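Local coordinates for protein phosphosugar isomerase (Escherichia coli O6:H1, PDB 5UQI) that binds arabinose-5-phosphate and probably interconverts it with ribulose-5-phosphate, an activity linked to lipopolysaccharide biosynthesis, at residues K45-V51 and P71-G77; I57-L61 and V161-D166; G101-L107 and H128-A132; Y119-R125 and C135-I141. All coordinates share one frame. Residues are numbered along the deposited sequence.

How the interactions relate
One doubly wound parallel sheet illustrates how contact chemistry follows position in a fold. Interactions 1 and 4 pair its two outermost strands with their inner neighbours, chiefly through backbone hydrogen bonds, each within a beta-alpha-beta unit. Interaction 2, centred about 5 Å from the chain centre, packs two helices on one sheet face: its leucine knob is buried, its salt bridge lies at the more open edge. It touches interaction 1 through Phe48 and Phe74, and interaction 4 through Phe123 and Ile141. Interaction 3, centred about 14 Å from the chain centre, is the most peripheral, and its bonds involve side chains as well as backbone. It covers Ser122 and Thr124 of interaction 4 and meets Val51 of interaction 1.

Interaction 1: K45-V51 and P71-G77; sequences KVVFIGV and PSFFVHG
Two adjacent parallel strands of the SIS-domain sheet meet here, the first and last elements of a beta-alpha-beta unit whose helix is 52-67. Both strands are extended; 46-50 and 72-76 run 4.6 Å apart, crossing at -28° and pairing Val46 with Ser72, Val47 with Phe73 and Phe48 with Phe74. Val46 and Phe48 each bond to the residues flanking their partner: Val46 N to Pro71 O (3.0 Å), Phe73 N to Val46 O (3.1 Å), Phe48 N to Phe73 O (2.9 Å) and Val75 N to Phe48 O (2.8 Å). Ser72 (chi1 t) adds OG to Val46 O at 2.8 Å. Phe73, chi1 p, brings CE1 to 3.6 Å from Val47 CG2. At the C-terminal end of the pairing, Gly77 N donates to Gly50 O (3.0 Å), and Val51 CG1, of the arabinose-5-phosphate pocket, makes a CH-pi contact 3.9 Å from the His76 ring centroid. Helix 52-67 covers the Ser72 and Phe74 face, Ile106 meets Ile49 on the other, and strand 93-97 continues the sheet beyond 46-50.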
loop_
_atom_site.group_PDB
_atom_site.type_symbol
_atom_site.label_atom_id
_atom_site.label_comp_id
_atom_site.label_asym_id
_atom_site.label_seq_id
_atom_site.Cartn_x
_atom_site.Cartn_y
_atom_site.Cartn_z
ATOM N N LYS A 45 6.460 7.640 -12.668
ATOM C CA LYS A 45 6.625 6.576 -11.704
ATOM C C LYS A 45 5.471 6.557 -10.706
ATOM O O LYS A 45 4.816 7.578 -10.497
ATOM C CB LYS A 45 7.927 6.832 -10.948
ATOM C CG LYS A 45 9.103 6.801 -11.961
ATOM C CD LYS A 45 10.437 6.451 -11.338
ATOM C CE LYS A 45 11.559 6.942 -12.217
ATOM N NZ LYS A 45 11.770 6.024 -13.356
ATOM N N VAL A 46 5.207 5.383 -10.125
ATOM C CA VAL A 46 4.276 5.252 -9.013
ATOM C C VAL A 46 5.056 5.481 -7.720
ATOM O O VAL A 46 5.961 4.727 -7.420
ATOM C CB VAL A 46 3.545 3.879 -9.009
ATOM C CG1 VAL A 46 2.625 3.726 -7.810
ATOM C CG2 VAL A 46 2.806 3.669 -10.353
ATOM N N VAL A 47 4.707 6.547 -7.004
ATOM C CA VAL A 47 5.509 6.910 -5.801
ATOM C C VAL A 47 4.696 6.523 -4.610
ATOM O O VAL A 47 3.569 7.000 -4.414
ATOM C CB VAL A 47 5.807 8.399 -5.774
ATOM C CG1 VAL A 47 6.580 8.752 -4.499
ATOM C CG2 VAL A 47 6.566 8.814 -7.020
ATOM N N PHE A 48 5.252 5.613 -3.788
ATOM C CA PHE A 48 4.549 5.181 -2.573
ATOM C C PHE A 48 5.056 6.000 -1.395
ATOM O O PHE A 48 6.278 6.198 -1.257
ATOM C CB PHE A 48 4.854 3.690 -2.265
ATOM C CG PHE A 48 4.102 2.721 -3.109
ATOM C CD1 PHE A 48 4.610 2.326 -4.348
ATOM C CD2 PHE A 48 2.902 2.149 -2.600
ATOM C CE1 PHE A 48 3.884 1.393 -5.148
ATOM C CE2 PHE A 48 2.190 1.209 -3.390
ATOM C CZ PHE A 48 2.716 0.802 -4.616
ATOM N N ILE A 49 4.117 6.432 -0.538
ATOM C CA ILE A 49 4.508 7.235 0.629
ATOM C C ILE A 49 3.838 6.614 1.844
ATOM O O ILE A 49 2.624 6.285 1.852
ATOM C CB ILE A 49 3.985 8.723 0.478
ATOM C CG1 ILE A 49 4.640 9.355 -0.742
ATOM C CG2 ILE A 49 4.295 9.490 1.774
ATOM C CD1 ILE A 49 4.246 10.850 -0.938
ATOM N N GLY A 50 4.616 6.473 2.939
ATOM C CA GLY A 50 4.094 5.918 4.211
ATOM C C GLY A 50 5.108 6.212 5.296
ATOM O O GLY A 50 6.215 6.692 5.016
ATOM N N VAL A 51 4.666 5.949 6.528
ATOM C CA VAL A 51 5.585 5.989 7.690
ATOM C C VAL A 51 5.273 4.802 8.582
ATOM O O VAL A 51 4.243 4.121 8.386
ATOM C CB VAL A 51 5.451 7.296 8.535
ATOM C CG1 VAL A 51 5.790 8.564 7.671
ATOM C CG2 VAL A 51 4.104 7.392 9.239
ATOM N N PRO A 71 7.493 1.044 -13.038
ATOM C CA PRO A 71 8.521 1.836 -12.375
ATOM C C PRO A 71 7.852 2.532 -11.165
ATOM O O PRO A 71 6.821 3.209 -11.305
ATOM C CB PRO A 71 9.003 2.807 -13.446
ATOM C CG PRO A 71 8.961 1.854 -14.685
ATOM C CD PRO A 71 7.634 1.171 -14.514
ATOM N N SER A 72 8.534 2.431 -10.034
ATOM C CA SER A 72 7.946 2.860 -8.744
ATOM C C SER A 72 9.085 3.042 -7.772
ATOM O O SER A 72 10.080 2.370 -7.874
ATOM C CB SER A 72 7.071 1.731 -8.239
ATOM O OG SER A 72 6.462 2.029 -7.023
ATOM N N PHE A 73 8.932 3.941 -6.805
ATOM C CA PHE A 73 9.856 3.994 -5.686
ATOM C C PHE A 73 9.108 4.563 -4.464
ATOM O O PHE A 73 7.967 4.999 -4.561
ATOM C CB PHE A 73 11.125 4.862 -6.001
ATOM C CG PHE A 73 10.840 6.336 -6.300
ATOM C CD1 PHE A 73 10.292 6.748 -7.524
ATOM C CD2 PHE A 73 11.132 7.323 -5.325
ATOM C CE1 PHE A 73 10.046 8.110 -7.756
ATOM C CE2 PHE A 73 10.896 8.705 -5.545
ATOM C CZ PHE A 73 10.342 9.098 -6.777
ATOM N N PHE A 74 9.797 4.502 -3.324
ATOM C CA PHE A 74 9.223 4.881 -2.050
ATOM C C PHE A 74 9.819 6.181 -1.562
ATOM O O PHE A 74 11.046 6.397 -1.637
ATOM C CB PHE A 74 9.592 3.744 -1.050
ATOM C CG PHE A 74 9.282 4.126 0.387
ATOM C CD1 PHE A 74 7.959 4.195 0.835
ATOM C CD2 PHE A 74 10.336 4.405 1.301
ATOM C CE1 PHE A 74 7.672 4.511 2.192
ATOM C CE2 PHE A 74 9.985 4.737 2.661
ATOM C CZ PHE A 74 8.694 4.787 3.083
ATOM N N VAL A 75 8.929 7.035 -0.980
ATOM C CA VAL A 75 9.339 8.269 -0.284
ATOM C C VAL A 75 8.725 8.207 1.079
ATOM O O VAL A 75 7.499 8.075 1.252
ATOM C CB VAL A 75 8.842 9.508 -1.041
ATOM C CG1 VAL A 75 9.103 10.753 -0.193
ATOM C CG2 VAL A 75 9.568 9.651 -2.382
ATOM N N HIS A 76 9.576 8.295 2.106
ATOM C CA HIS A 76 9.032 8.308 3.480
ATOM C C HIS A 76 8.269 9.575 3.757
ATOM O O HIS A 76 8.680 10.641 3.332
ATOM C CB HIS A 76 10.246 8.172 4.417
ATOM C CG HIS A 76 9.870 7.986 5.851
ATOM N ND1 HIS A 76 9.624 9.082 6.681
ATOM C CD2 HIS A 76 9.698 6.879 6.613
ATOM C CE1 HIS A 76 9.307 8.632 7.885
ATOM N NE2 HIS A 76 9.401 7.307 7.884
ATOM N N GLY A 77 7.137 9.448 4.473
ATOM C CA GLY A 77 6.255 10.639 4.645
ATOM C C GLY A 77 6.936 11.798 5.377
ATOM O O GLY A 77 6.726 12.980 5.058
#

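Interaction 2: I57-L61 and V161-D166; sequences IARKL and VLVVGD
Along 161-166, part of helix 156-175, the residues facing helix 52-67 recur one turn apart, as expected where two nearly parallel helices lie side by side. The axes of segments 57-61 and 161-166 stand 9.8 Å apart and cross at -18°. Val161 (chi1 t) comes first, its CG1 4.2 Å from Ile57 CG2. Leu162 (t, p) follows, with CB 4.0 Å from Ile57 CG2 and CD1 3.5 Å from Lys60 CD. One turn on, Gly165 approaches Leu61 (CA-CA 6.1 Å); a CB there would clash with Leu61 CD1, and its absence lets Leu61 (m, t) enter, as a knob, the hole formed by Val161, Leu162, Gly165 and Asp166, its CD2 3.5 Å from Gly165 C. Asp166, chi1 m, closes the row: its OD1 takes a salt-bridge hydrogen bond of 2.8 Å from Lys60 NZ, which also bonds Thr64. Both helices lie on the sheet, where Leu61 and Val161 touch Ile97 of strand 93-97 and Ala58 rests on Phe48 and Phe74.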
loop_
_atom_site.group_PDB
_atom_site.type_symbol
_atom_site.label_atom_id
_atom_site.label_comp_id
_atom_site.label_asym_id
_atom_site.label_seq_id
_atom_site.Cartn_x
_atom_site.Cartn_y
_atom_site.Cartn_z
ATOM N N ILE A 57 5.812 -1.544 4.543
ATOM C CA ILE A 57 5.037 -2.244 3.465
ATOM C C ILE A 57 5.067 -1.420 2.153
ATOM O O ILE A 57 5.182 -2.027 1.076
ATOM C CB ILE A 57 3.588 -2.498 3.940
ATOM C CG1 ILE A 57 3.618 -3.436 5.155
ATOM C CG2 ILE A 57 2.780 -3.117 2.785
ATOM C CD1 ILE A 57 4.399 -4.724 5.029
ATOM N N ALA A 58 4.977 -0.092 2.237
ATOM C CA ALA A 58 5.069 0.790 1.054
ATOM C C ALA A 58 6.400 0.584 0.335
ATOM O O ALA A 58 6.446 0.514 -0.898
ATOM C CB ALA A 58 4.904 2.254 1.484
ATOM N N ARG A 59 7.501 0.428 1.099
ATOM C CA ARG A 59 8.843 0.134 0.498
ATOM C C ARG A 59 8.763 -1.221 -0.252
ATOM O O ARG A 59 9.306 -1.319 -1.367
ATOM C CB ARG A 59 9.974 0.023 1.555
ATOM C CG ARG A 59 10.482 1.303 2.075
ATOM C CD ARG A 59 11.629 1.057 3.100
ATOM N NE ARG A 59 11.134 1.424 4.449
ATOM C CZ ARG A 59 11.496 2.467 5.213
ATOM N NH1 ARG A 59 12.409 3.350 4.801
ATOM N NH2 ARG A 59 10.941 2.626 6.434
ATOM N N LYS A 60 8.155 -2.261 0.375
ATOM C CA LYS A 60 8.038 -3.552 -0.291
ATOM C C LYS A 60 7.232 -3.410 -1.575
ATOM O O LYS A 60 7.685 -3.914 -2.633
ATOM C CB LYS A 60 7.335 -4.538 0.660
ATOM C CG LYS A 60 7.670 -6.010 0.318
ATOM C CD LYS A 60 6.937 -6.539 -0.944
ATOM C CE LYS A 60 7.028 -8.064 -1.026
ATOM N NZ LYS A 60 6.186 -8.482 -2.229
ATOM N N LEU A 61 6.094 -2.699 -1.506
ATOM C CA LEU A 61 5.257 -2.620 -2.695
ATOM C C LEU A 61 5.929 -1.820 -3.820
ATOM O O LEU A 61 5.802 -2.197 -5.001
ATOM C CB LEU A 61 3.908 -1.951 -2.316
ATOM C CG LEU A 61 3.086 -2.844 -1.369
ATOM C CD1 LEU A 61 1.754 -2.096 -1.109
ATOM C CD2 LEU A 61 2.756 -4.218 -2.053
ATOM N N VAL A 161 -2.540 -5.122 3.541
ATOM C CA VAL A 161 -2.105 -4.155 2.552
ATOM C C VAL A 161 -0.996 -4.769 1.651
ATOM O O VAL A 161 -0.997 -4.539 0.429
ATOM C CB VAL A 161 -1.607 -2.855 3.212
ATOM C CG1 VAL A 161 -1.161 -1.904 2.116
ATOM C CG2 VAL A 161 -2.792 -2.237 3.896
ATOM N N LEU A 162 -0.115 -5.575 2.250
ATOM C CA LEU A 162 0.921 -6.211 1.411
ATOM C C LEU A 162 0.297 -7.165 0.401
ATOM O O LEU A 162 0.658 -7.145 -0.768
ATOM C CB LEU A 162 1.909 -7.001 2.310
ATOM C CG LEU A 162 2.979 -7.826 1.569
ATOM C CD1 LEU A 162 3.887 -6.936 0.728
ATOM C CD2 LEU A 162 3.795 -8.553 2.628
ATOM N N VAL A 163 -0.661 -7.977 0.859
ATOM C CA VAL A 163 -1.282 -8.932 -0.073
ATOM C C VAL A 163 -2.059 -8.219 -1.179
ATOM O O VAL A 163 -1.916 -8.550 -2.367
ATOM C CB VAL A 163 -2.198 -9.893 0.716
ATOM C CG1 VAL A 163 -2.964 -10.815 -0.220
ATOM C CG2 VAL A 163 -1.337 -10.756 1.641
ATOM N N VAL A 164 -2.819 -7.183 -0.781
ATOM C CA VAL A 164 -3.557 -6.393 -1.767
ATOM C C VAL A 164 -2.605 -5.747 -2.800
ATOM O O VAL A 164 -2.782 -5.851 -4.023
ATOM C CB VAL A 164 -4.391 -5.304 -1.045
ATOM C CG1 VAL A 164 -4.823 -4.232 -2.032
ATOM C CG2 VAL A 164 -5.582 -5.946 -0.323
ATOM N N GLY A 165 -1.553 -5.085 -2.291
ATOM C CA GLY A 165 -0.598 -4.387 -3.182
ATOM C C GLY A 165 0.145 -5.365 -4.097
ATOM O O GLY A 165 0.396 -5.055 -5.260
ATOM N N ASP A 166 0.538 -6.522 -3.565
ATOM C CA ASP A 166 1.205 -7.539 -4.380
ATOM C C ASP A 166 0.268 -7.967 -5.540
ATOM O O ASP A 166 0.741 -8.086 -6.699
ATOM C CB ASP A 166 1.512 -8.807 -3.620
ATOM C CG ASP A 166 2.771 -8.764 -2.759
ATOM O OD1 ASP A 166 3.527 -7.799 -2.817
ATOM O OD2 ASP A 166 2.957 -9.831 -2.031
#

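Interaction 3: G101-L107 and H128-A132; sequences GETAEIL and HSSLA. With A5P (arabinose-5-phosphate), chain B.
The phosphate-binding loop of the arabinose-5-phosphate pocket illustrates how a ligand site can be joined to a helix N-terminus. Gly101 (phi 74°, psi 16°) turns the chain, and its O accepts from Leu131 N at 2.9 Å; a side chain there would collide with Ser129 OG. Glu102 (chi1 m, chi2 m) folds its carboxylate over the start of helix 130-134, where OE2 receives Ser130 N (2.9 Å) and OE1 receives Ser130 OG (2.6 Å). Ser129, chi1 p, is the N-cap: OG takes a weak bond from Ala132 N at 3.3 Å, while its strongest polar partner is Ser126. Leu131 (t, p) packs CD2 on Ile106 CG2 and CB on Leu107 CD2, each at 4.0 Å. Thr103, N-cap of helix 104-107, points OG1 at the phosphate, a very short 2.4 Å to A5P O3P; Ser98, Asn99 and Ser100 also hydrogen-bond the ligand. Chemically, a carboxylate and a carbonyl satisfy amides starting helix 130-134, tying the loop to it, while the Thr103 hydroxyl meets the phosphate.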
loop_
_atom_site.group_PDB
_atom_site.type_symbol
_atom_site.label_atom_id
_atom_site.label_comp_id
_atom_site.label_asym_id
_atom_site.label_seq_id
_atom_site.Cartn_x
_atom_site.Cartn_y
_atom_site.Cartn_z
ATOM N N GLY A 101 -5.570 6.410 8.130
ATOM C CA GLY A 101 -5.900 7.564 7.263
ATOM C C GLY A 101 -5.899 8.871 8.048
ATOM O O GLY A 101 -6.336 9.915 7.519
ATOM N N GLU A 102 -5.306 8.840 9.251
ATOM C CA GLU A 102 -5.247 10.027 10.120
ATOM C C GLU A 102 -3.828 10.378 10.556
ATOM O O GLU A 102 -3.634 11.350 11.301
ATOM C CB GLU A 102 -6.131 9.823 11.355
ATOM C CG GLU A 102 -7.633 9.564 11.054
ATOM C CD GLU A 102 -8.325 10.704 10.338
ATOM O OE1 GLU A 102 -7.828 11.858 10.414
ATOM O OE2 GLU A 102 -9.380 10.426 9.648
ATOM N N THR A 103 -2.830 9.596 10.083
ATOM C CA THR A 103 -1.464 9.777 10.607
ATOM C C THR A 103 -0.992 11.162 10.286
ATOM O O THR A 103 -0.978 11.521 9.134
ATOM C CB THR A 103 -0.579 8.728 9.875
ATOM O OG1 THR A 103 -1.177 7.465 10.101
ATOM C CG2 THR A 103 0.882 8.759 10.402
ATOM N N ALA A 104 -0.568 11.919 11.308
ATOM C CA ALA A 104 -0.201 13.334 11.127
ATOM C C ALA A 104 0.863 13.529 10.067
ATOM O O ALA A 104 0.780 14.402 9.214
ATOM C CB ALA A 104 0.252 13.960 12.435
ATOM N N GLU A 105 1.879 12.649 10.098
ATOM C CA GLU A 105 2.956 12.809 9.125
ATOM C C GLU A 105 2.497 12.655 7.680
ATOM O O GLU A 105 3.052 13.299 6.782
ATOM C CB GLU A 105 4.084 11.763 9.435
ATOM C CG GLU A 105 4.760 11.970 10.787
ATOM C CD GLU A 105 4.134 11.149 11.904
ATOM O OE1 GLU A 105 2.892 10.826 11.861
ATOM O OE2 GLU A 105 4.838 10.904 12.892
ATOM N N ILE A 106 1.504 11.813 7.414
ATOM C CA ILE A 106 1.058 11.618 6.072
ATOM C C ILE A 106 0.140 12.764 5.667
ATOM O O ILE A 106 0.260 13.248 4.565
ATOM C CB ILE A 106 0.328 10.250 5.909
ATOM C CG1 ILE A 106 1.227 9.100 6.347
ATOM C CG2 ILE A 106 -0.177 10.052 4.492
ATOM C CD1 ILE A 106 2.474 8.991 5.432
ATOM N N LEU A 107 -0.719 13.191 6.586
ATOM C CA LEU A 107 -1.577 14.347 6.182
ATOM C C LEU A 107 -0.743 15.595 5.907
ATOM O O LEU A 107 -1.200 16.453 5.123
ATOM C CB LEU A 107 -2.561 14.693 7.268
ATOM C CG LEU A 107 -3.435 13.536 7.667
ATOM C CD1 LEU A 107 -4.367 13.888 8.829
ATOM C CD2 LEU A 107 -4.307 12.977 6.568
ATOM N N HIS A 128 -13.834 7.471 4.717
ATOM C CA HIS A 128 -14.148 8.678 5.465
ATOM C C HIS A 128 -12.957 9.284 6.185
ATOM O O HIS A 128 -13.086 10.318 6.865
ATOM C CB HIS A 128 -15.302 8.440 6.490
ATOM C CG HIS A 128 -16.569 7.968 5.857
ATOM N ND1 HIS A 128 -17.404 8.818 5.156
ATOM C CD2 HIS A 128 -17.117 6.733 5.761
ATOM C CE1 HIS A 128 -18.425 8.129 4.676
ATOM N NE2 HIS A 128 -18.283 6.863 5.036
ATOM N N SER A 129 -11.788 8.645 6.057
ATOM C CA SER A 129 -10.618 9.149 6.778
ATOM C C SER A 129 -10.160 10.445 6.135
ATOM O O SER A 129 -10.433 10.689 4.956
ATOM C CB SER A 129 -9.490 8.088 6.824
ATOM O OG SER A 129 -8.967 7.850 5.508
ATOM N N SER A 130 -9.409 11.238 6.902
ATOM C CA SER A 130 -8.863 12.500 6.432
ATOM C C SER A 130 -8.062 12.342 5.159
ATOM O O SER A 130 -8.231 13.050 4.203
ATOM C CB SER A 130 -8.014 13.161 7.522
ATOM O OG SER A 130 -8.835 13.481 8.675
ATOM N N LEU A 131 -7.177 11.340 5.152
ATOM C CA LEU A 131 -6.410 11.089 3.943
ATOM C C LEU A 131 -7.261 10.704 2.704
ATOM O O LEU A 131 -7.071 11.239 1.628
ATOM C CB LEU A 131 -5.379 9.928 4.199
ATOM C CG LEU A 131 -4.523 9.584 2.984
ATOM C CD1 LEU A 131 -3.659 10.733 2.514
ATOM C CD2 LEU A 131 -3.600 8.404 3.368
ATOM N N ALA A 132 -8.195 9.772 2.912
ATOM C CA ALA A 132 -9.035 9.263 1.850
ATOM C C ALA A 132 -9.902 10.366 1.219
ATOM O O ALA A 132 -9.994 10.423 0.010
ATOM C CB ALA A 132 -9.876 8.137 2.359
HETATM C C1 A5P B . 2.686 2.021 14.400
HETATM O O1 A5P B . 2.164 0.998 14.557
HETATM C C2 A5P B . 3.255 2.268 13.079
HETATM O O2 A5P B . 4.212 1.341 12.675
HETATM C C3 A5P B . 2.056 2.373 12.239
HETATM O O3 A5P B . 2.150 1.674 10.992
HETATM C C4 A5P B . 2.178 3.873 12.156
HETATM O O4 A5P B . 1.749 4.463 13.371
HETATM C C5 A5P B . 1.412 4.455 11.008
HETATM O O5 A5P B . 0.069 4.228 11.218
HETATM P P A5P B . -0.839 4.342 9.909
HETATM O O1P A5P B . -0.701 3.062 9.066
HETATM O O2P A5P B . -2.315 4.475 10.558
HETATM O O3P A5P B . -0.354 5.460 9.133
#

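Interaction 4: Y119-R125 and C135-I141; sequences YLISFTR and CDLSVEI
Ser122, Asp136 and Ile141 bury the most surface in this edge pairing of parallel strands, and between them they mark its middle, its start and its end. Strands 120-124 and 137-140 lie 4.8 Å apart at -17°, with Ile121 opposite Leu137, Ser122 opposite Ser138 and Phe123 opposite Val139. Ser122 sits at the centre: its N donates to Leu137 O and its O accepts from Val139 N, both 2.9 Å. Ser122 OG (chi1 p) hydrogen-bonds a water at 2.8 Å, which also meets Thr124 OG1 (2.9 Å) and Ser138 OG (2.7 Å) and donates to Val139 O (2.9 Å); Thr124 and Ser138 have further partners in Ser126 and His127. Asp136, just before the second strand, accepts Leu120 N at OD2 (2.9 Å) and lays CB over the Tyr119 ring face, 3.7 Å from its centroid, while Leu137 N reaches Leu120 O at 3.1 Å. Ile141 (m, t) ends the ladder: its N bonds Thr124 O at 2.8 Å, and CD1 approaches Phe123 CG at 3.9 Å, on the side where helix 156-175 packs. This beta-alpha-beta unit, with helix 130-134 between its strands, has two unlike faces. The chemistry implies a face of serine and threonine bridged by one bound water, under that short helix, and a hydrocarbon one of Ile121, Phe123, Leu137 and Val139.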
loop_
_atom_site.group_PDB
_atom_site.type_symbol
_atom_site.label_atom_id
_atom_site.label_comp_id
_atom_site.label_asym_id
_atom_site.label_seq_id
_atom_site.Cartn_x
_atom_site.Cartn_y
_atom_site.Cartn_z
ATOM N N TYR A 119 -1.951 13.109 -9.308
ATOM C CA TYR A 119 -3.072 12.261 -8.959
ATOM C C TYR A 119 -2.718 11.456 -7.711
ATOM O O TYR A 119 -1.607 10.873 -7.662
ATOM C CB TYR A 119 -3.323 11.314 -10.132
ATOM C CG TYR A 119 -4.655 10.640 -10.038
ATOM C CD1 TYR A 119 -4.854 9.509 -9.299
ATOM C CD2 TYR A 119 -5.781 11.194 -10.667
ATOM C CE1 TYR A 119 -6.089 8.892 -9.168
ATOM C CE2 TYR A 119 -7.005 10.582 -10.531
ATOM C CZ TYR A 119 -7.173 9.431 -9.814
ATOM O OH TYR A 119 -8.414 8.798 -9.688
ATOM N N LEU A 120 -3.573 11.543 -6.702
ATOM C CA LEU A 120 -3.314 10.951 -5.372
ATOM C C LEU A 120 -4.249 9.799 -5.138
ATOM O O LEU A 120 -5.451 9.920 -5.234
ATOM C CB LEU A 120 -3.466 11.983 -4.236
ATOM C CG LEU A 120 -2.696 13.295 -4.425
ATOM C CD1 LEU A 120 -3.055 14.165 -3.195
ATOM C CD2 LEU A 120 -1.169 13.064 -4.607
ATOM N N ILE A 121 -3.688 8.649 -4.707
ATOM C CA ILE A 121 -4.446 7.470 -4.353
ATOM C C ILE A 121 -4.160 7.193 -2.886
ATOM O O ILE A 121 -3.011 7.313 -2.472
ATOM C CB ILE A 121 -3.914 6.264 -5.198
ATOM C CG1 ILE A 121 -4.250 6.542 -6.683
ATOM C CG2 ILE A 121 -4.535 4.943 -4.737
ATOM C CD1 ILE A 121 -3.504 5.565 -7.584
ATOM N N SER A 122 -5.161 6.835 -2.106
ATOM C CA SER A 122 -4.931 6.437 -0.730
ATOM C C SER A 122 -5.290 4.975 -0.513
ATOM O O SER A 122 -6.234 4.465 -1.103
ATOM C CB SER A 122 -5.684 7.293 0.309
ATOM O OG SER A 122 -7.140 7.162 0.053
ATOM N N PHE A 123 -4.498 4.274 0.323
ATOM C CA PHE A 123 -4.903 2.982 0.829
ATOM C C PHE A 123 -5.110 3.142 2.315
ATOM O O PHE A 123 -4.119 3.358 3.078
ATOM C CB PHE A 123 -3.720 1.969 0.649
ATOM C CG PHE A 123 -3.450 1.457 -0.772
ATOM C CD1 PHE A 123 -4.039 1.973 -1.925
ATOM C CD2 PHE A 123 -2.446 0.457 -0.951
ATOM C CE1 PHE A 123 -3.757 1.457 -3.179
ATOM C CE2 PHE A 123 -2.131 -0.022 -2.223
ATOM C CZ PHE A 123 -2.795 0.443 -3.334
ATOM N N THR A 124 -6.362 3.043 2.816
ATOM C CA THR A 124 -6.695 3.240 4.236
ATOM C C THR A 124 -7.823 2.292 4.590
ATOM O O THR A 124 -8.425 1.725 3.670
ATOM C CB THR A 124 -7.135 4.696 4.588
ATOM O OG1 THR A 124 -8.509 4.916 4.178
ATOM C CG2 THR A 124 -6.226 5.775 3.896
ATOM N N ARG A 125 -8.141 2.238 5.867
ATOM C CA ARG A 125 -9.206 1.363 6.302
ATOM C C ARG A 125 -10.575 1.998 6.092
ATOM O O ARG A 125 -11.578 1.321 6.392
ATOM C CB ARG A 125 -8.975 0.976 7.757
ATOM C CG ARG A 125 -9.368 1.985 8.777
ATOM C CD ARG A 125 -8.985 1.497 10.183
ATOM N NE ARG A 125 -9.123 2.622 11.068
ATOM C CZ ARG A 125 -8.399 2.844 12.169
ATOM N NH1 ARG A 125 -7.425 2.003 12.514
ATOM N NH2 ARG A 125 -8.630 3.938 12.906
ATOM N N CYS A 135 -7.822 12.505 -1.182
ATOM C CA CYS A 135 -7.232 11.943 -2.363
ATOM C C CYS A 135 -8.178 11.856 -3.558
ATOM O O CYS A 135 -9.415 11.972 -3.425
ATOM C CB CYS A 135 -6.647 10.537 -2.064
ATOM S SG CYS A 135 -5.117 10.669 -1.045
ATOM N N ASP A 136 -7.615 11.738 -4.749
ATOM C CA ASP A 136 -8.445 11.577 -5.940
ATOM C C ASP A 136 -9.125 10.222 -6.022
ATOM O O ASP A 136 -10.246 10.107 -6.546
ATOM C CB ASP A 136 -7.642 11.806 -7.186
ATOM C CG ASP A 136 -7.024 13.169 -7.193
ATOM O OD1 ASP A 136 -7.790 14.167 -7.440
ATOM O OD2 ASP A 136 -5.852 13.377 -6.920
ATOM N N LEU A 137 -8.422 9.160 -5.596
ATOM C CA LEU A 137 -8.983 7.825 -5.544
ATOM C C LEU A 137 -8.676 7.272 -4.163
ATOM O O LEU A 137 -7.493 7.056 -3.791
ATOM C CB LEU A 137 -8.441 6.936 -6.678
ATOM C CG LEU A 137 -8.961 5.494 -6.595
ATOM C CD1 LEU A 137 -10.467 5.402 -6.849
ATOM C CD2 LEU A 137 -8.205 4.669 -7.607
ATOM N N SER A 138 -9.738 7.034 -3.406
ATOM C CA SER A 138 -9.659 6.293 -2.133
ATOM C C SER A 138 -9.925 4.823 -2.350
ATOM O O SER A 138 -11.027 4.413 -2.862
ATOM C CB SER A 138 -10.673 6.864 -1.097
ATOM O OG SER A 138 -10.809 5.966 0.007
ATOM N N VAL A 139 -8.947 3.998 -1.924
ATOM C CA VAL A 139 -9.112 2.579 -1.960
ATOM C C VAL A 139 -9.274 2.145 -0.517
ATOM O O VAL A 139 -8.372 2.372 0.346
ATOM C CB VAL A 139 -7.861 1.911 -2.568
ATOM C CG1 VAL A 139 -8.006 0.408 -2.521
ATOM C CG2 VAL A 139 -7.633 2.387 -3.978
ATOM N N GLU A 140 -10.384 1.496 -0.194
ATOM C CA GLU A 140 -10.685 1.141 1.188
ATOM C C GLU A 140 -10.261 -0.323 1.357
ATOM O O GLU A 140 -10.655 -1.214 0.570
ATOM C CB GLU A 140 -12.174 1.380 1.518
ATOM C CG GLU A 140 -12.562 1.091 2.953
ATOM C CD GLU A 140 -14.037 1.444 3.207
ATOM O OE1 GLU A 140 -14.842 0.561 2.875
ATOM O OE2 GLU A 140 -14.412 2.567 3.657
ATOM N N ILE A 141 -9.356 -0.556 2.305
ATOM C CA ILE A 141 -8.875 -1.908 2.594
ATOM C C ILE A 141 -9.285 -2.146 4.043
ATOM O O ILE A 141 -8.541 -1.800 4.962
ATOM C CB ILE A 141 -7.351 -2.005 2.437
ATOM C CG1 ILE A 141 -6.959 -1.567 0.998
ATOM C CG2 ILE A 141 -6.911 -3.452 2.782
ATOM C CD1 ILE A 141 -5.479 -1.560 0.684
HETATM O O HOH W 1 -8.588 5.097 1.307
#